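Restriction endonuclease (Mycobacterium sp., PDB 4F0Q) cleaves DNA that carries methylated cytosine, acting as a tetrameric, modification-dependent restriction endonuclease. Local coordinates at residues 44-48 with 49-53; 412-415 with 416-420. All coordinates share one frame; numbering follows the deposited sequence.

Interaction 1 of 2, residues 44-48 with 49-53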
# COMPACT_ATOMS: atom_id res chain seq x y z
N GLY A 44 -0.57 -35.83 -35.14
CA GLY A 44 0.66 -35.18 -34.75
C GLY A 44 0.67 -34.70 -33.31
O GLY A 44 1.66 -34.15 -32.84
N PHE A 45 -0.44 -34.91 -32.62
CA PHE A 45 -0.57 -34.48 -31.23
C PHE A 45 -1.10 -35.59 -30.34
O PHE A 45 -1.67 -36.57 -30.82
CB PHE A 45 -1.47 -33.25 -31.13
CG PHE A 45 -0.88 -32.01 -31.75
CD1 PHE A 45 -1.03 -31.76 -33.10
CD2 PHE A 45 -0.19 -31.10 -30.97
CE1 PHE A 45 -0.49 -30.63 -33.67
CE2 PHE A 45 0.36 -29.96 -31.54
CZ PHE A 45 0.21 -29.73 -32.89
N VAL A 46 -0.91 -35.44 -29.03
CA VAL A 46 -1.38 -36.42 -28.07
C VAL A 46 -2.91 -36.49 -28.06
O VAL A 46 -3.58 -35.46 -27.93
CB VAL A 46 -0.89 -36.09 -26.64
CG1 VAL A 46 -1.50 -37.06 -25.63
CG2 VAL A 46 0.63 -36.14 -26.59
N ASN A 47 -3.44 -37.69 -28.23
CA ASN A 47 -4.88 -37.90 -28.21
C ASN A 47 -5.46 -37.61 -26.83
O ASN A 47 -5.01 -38.17 -25.83
CB ASN A 47 -5.21 -39.33 -28.64
CG ASN A 47 -6.70 -39.58 -28.76
OD1 ASN A 47 -7.49 -38.64 -28.88
ND2 ASN A 47 -7.09 -40.85 -28.75
N TYR A 48 -6.45 -36.72 -26.79
CA TYR A 48 -7.09 -36.33 -25.54
C TYR A 48 -7.74 -37.51 -24.83
O TYR A 48 -7.52 -37.74 -23.64
CB TYR A 48 -8.12 -35.23 -25.79
CG TYR A 48 -9.04 -34.96 -24.62
CD1 TYR A 48 -8.69 -34.03 -23.64
CD2 TYR A 48 -10.25 -35.63 -24.49
CE1 TYR A 48 -9.53 -33.78 -22.57
CE2 TYR A 48 -11.09 -35.38 -23.42
CZ TYR A 48 -10.72 -34.46 -22.46
OH TYR A 48 -11.56 -34.22 -21.40
N HIS A 49 -8.56 -38.25 -25.57
CA HIS A 49 -9.35 -39.33 -25.00
C HIS A 49 -8.50 -40.47 -24.44
O HIS A 49 -8.92 -41.18 -23.53
CB HIS A 49 -10.37 -39.86 -26.01
CG HIS A 49 -11.50 -38.91 -26.27
ND1 HIS A 49 -12.49 -38.66 -25.35
CD2 HIS A 49 -11.78 -38.14 -27.35
CE1 HIS A 49 -13.34 -37.79 -25.85
NE2 HIS A 49 -12.94 -37.46 -27.06
N TRP A 50 -7.30 -40.65 -24.98
CA TRP A 50 -6.38 -41.63 -24.43
C TRP A 50 -5.77 -41.12 -23.13
O TRP A 50 -5.63 -41.87 -22.17
CB TRP A 50 -5.26 -41.96 -25.42
CG TRP A 50 -4.17 -42.75 -24.79
CD1 TRP A 50 -4.13 -44.11 -24.61
CD2 TRP A 50 -2.96 -42.24 -24.22
NE1 TRP A 50 -2.96 -44.47 -23.98
CE2 TRP A 50 -2.23 -43.34 -23.72
CE3 TRP A 50 -2.42 -40.96 -24.08
CZ2 TRP A 50 -0.99 -43.20 -23.10
CZ3 TRP A 50 -1.18 -40.82 -23.47
CH2 TRP A 50 -0.48 -41.93 -22.99
N LEU A 51 -5.41 -39.84 -23.12
CA LEU A 51 -4.76 -39.24 -21.96
C LEU A 51 -5.71 -39.17 -20.77
O LEU A 51 -5.30 -39.37 -19.63
CB LEU A 51 -4.25 -37.84 -22.32
CG LEU A 51 -3.47 -37.08 -21.24
CD1 LEU A 51 -2.23 -37.86 -20.83
CD2 LEU A 51 -3.09 -35.69 -21.74
N THR A 52 -6.98 -38.91 -21.04
CA THR A 52 -7.98 -38.76 -19.98
C THR A 52 -8.64 -40.08 -19.61
O THR A 52 -9.07 -40.27 -18.47
CB THR A 52 -9.07 -37.75 -20.37
OG1 THR A 52 -9.69 -38.15 -21.59
CG2 THR A 52 -8.47 -36.36 -20.54
N SER A 53 -8.72 -41.00 -20.57
CA SER A 53 -9.35 -42.29 -20.34
C SER A 53 -8.82 -43.35 -21.29
O SER A 53 -9.47 -43.69 -22.28
CB SER A 53 -10.87 -42.18 -20.50
OG SER A 53 -11.50 -43.43 -20.28
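His49 turns one face of its imidazole to the edge of the Tyr48 ring in a T-shaped pair, centroids 5.2 Å apart and planes at 85°, with Tyr48 CD2 over the middle of the imidazole. His49 N donates a weak hydrogen bond, 3.5 Å, to OD1 of Asn47, the N-cap residue of the short helix 48-52. With CG anti to the backbone N (chi1 -175°) and beside the carbonyl carbon, the Asn47 amide has OD1 on the His49 N side, while its ND2 donates to the carbonyl of Asn36. Trp50 presents CE3 to Val46 CG1 at 4.3 Å, an apolar contact; Leu51 CB lies 4.4 Å from the same methyl. Leu51 N closes the first helical turn on Asn47 O at 3.2 Å. This strand-to-helix junction belongs to the large mixed sheet of the N-terminal half, where Val46 pairs with Arg30 of strand 28-30 through backbone hydrogen bonding. Thr52 N bonds to Tyr48 O at 2.9 Å, the N-H...O angle 152°. Its methyl CG2 sits over one face of the phenol, 3.7 Å from the centroid, in a CH-pi contact shifted toward the rim near CE1 and CZ. Tyr48 OH bonds to the carbonyl of Val62.

Interaction 2 of 2, residues 412-415 with 416-420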
# COMPACT_ATOMS: atom_id res chain seq x y z
N GLY A 412 -5.20 -0.85 -23.56
CA GLY A 412 -5.98 -2.08 -23.56
C GLY A 412 -6.81 -2.24 -22.30
O GLY A 412 -8.01 -2.53 -22.37
N THR A 413 -6.17 -2.05 -21.15
CA THR A 413 -6.84 -2.16 -19.87
C THR A 413 -7.94 -1.11 -19.74
O THR A 413 -9.04 -1.41 -19.28
CB THR A 413 -5.84 -1.99 -18.70
OG1 THR A 413 -4.77 -2.92 -18.85
CG2 THR A 413 -6.54 -2.23 -17.37
N LEU A 414 -7.63 0.11 -20.17
CA LEU A 414 -8.60 1.20 -20.15
C LEU A 414 -9.82 0.89 -21.02
O LEU A 414 -10.95 1.08 -20.60
CB LEU A 414 -7.96 2.51 -20.62
CG LEU A 414 -8.91 3.68 -20.86
CD1 LEU A 414 -9.54 4.14 -19.55
CD2 LEU A 414 -8.19 4.83 -21.54
N ALA A 415 -9.56 0.40 -22.23
CA ALA A 415 -10.63 0.07 -23.17
C ALA A 415 -11.52 -1.05 -22.64
O ALA A 415 -12.74 -0.96 -22.68
CB ALA A 415 -10.05 -0.30 -24.52
N ALA A 416 -10.88 -2.11 -22.15
CA ALA A 416 -11.61 -3.26 -21.60
C ALA A 416 -12.46 -2.85 -20.40
O ALA A 416 -13.64 -3.21 -20.31
CB ALA A 416 -10.64 -4.37 -21.22
N THR A 417 -11.85 -2.10 -19.49
CA THR A 417 -12.53 -1.65 -18.28
C THR A 417 -13.72 -0.76 -18.63
O THR A 417 -14.81 -0.94 -18.10
CB THR A 417 -11.58 -0.87 -17.35
OG1 THR A 417 -10.43 -1.67 -17.07
CG2 THR A 417 -12.28 -0.52 -16.05
N VAL A 418 -13.49 0.21 -19.51
CA VAL A 418 -14.54 1.13 -19.94
C VAL A 418 -15.70 0.38 -20.61
O VAL A 418 -16.87 0.65 -20.34
CB VAL A 418 -13.99 2.21 -20.90
CG1 VAL A 418 -15.11 2.86 -21.69
CG2 VAL A 418 -13.22 3.26 -20.11
N ARG A 419 -15.36 -0.58 -21.47
CA ARG A 419 -16.38 -1.40 -22.12
C ARG A 419 -17.20 -2.19 -21.10
O ARG A 419 -18.43 -2.27 -21.21
CB ARG A 419 -15.74 -2.35 -23.14
CG ARG A 419 -15.47 -1.71 -24.49
CD ARG A 419 -14.68 -2.63 -25.40
NE ARG A 419 -15.17 -4.00 -25.34
CZ ARG A 419 -16.16 -4.47 -26.08
NH1 ARG A 419 -16.78 -3.68 -26.94
NH2 ARG A 419 -16.54 -5.74 -25.96
N ARG A 420 -16.52 -2.77 -20.11
CA ARG A 420 -17.21 -3.50 -19.05
C ARG A 420 -18.16 -2.59 -18.27
O ARG A 420 -19.32 -2.94 -18.04
CB ARG A 420 -16.19 -4.14 -18.10
CG ARG A 420 -16.80 -5.14 -17.12
CD ARG A 420 -15.80 -5.56 -16.05
NE ARG A 420 -14.51 -5.94 -16.62
CZ ARG A 420 -13.39 -5.24 -16.46
NH1 ARG A 420 -13.40 -4.12 -15.75
NH2 ARG A 420 -12.26 -5.66 -17.01
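Thr413 and Thr417 lie side by side and point the same way, one turn apart on helix 411-425, the helix that follows strand 406-409, outermost within this chain in the five-stranded sheet of the PDDEXK-clan endonuclease domain. Thr417 places OG1 beside its own backbone N and anti to its carbonyl carbon (chi1 -54°), which turns the hydroxyl back along the helix onto Thr413 O at 2.6 Å. The same oxygen accepts from Thr417 N at 2.9 Å. The two donors come from opposite faces of the carbonyl plane, so this one acceptor is gripped twice by a single residue, and the hydroxyl is satisfied within the helix. Thr413 CG2 comes within 3.9 Å of Thr417 OG1, and Thr413 also packs on Lys345 of a second subunit. Leu414 and Val418 likewise lie side by side, pointing the same way, with Leu414 CD1 3.8 Å from Val418 CG2; both also touch Val307 of helix 297-314, so this apolar ridge faces a neighbouring helix. On a different side, Ala416 and Arg419 pack against Glu282 of helix 281-292. The Arg419 chain starts out alongside the Ala415 carbonyl oxygen. Its backbone N bonds to Ala415 O at 2.9 Å, while its CG lies 3.4 Å from that oxygen.

Overall arrangement
Interaction 1 and interaction 2 sit on opposite sides of the chain's centre, their centres 38 Å apart and their nearest atoms about 29 Å apart, and they do not touch. Residues 44-53 belong to the N-terminal half with its large mixed sheet, residues 412-420 to the endonuclease domain. Interaction 2 is the nearer to the middle of the molecule: its centre is about 15 Å from the centre of the chain, against about 26 Å for interaction 1. It also lies closer to the bound magnesium, which probably marks the active site: the side chain of Leu414 is about 12 Å from the ion. Asp334, Gln355 and Ala356, which form the metal site, lie outside both contacts.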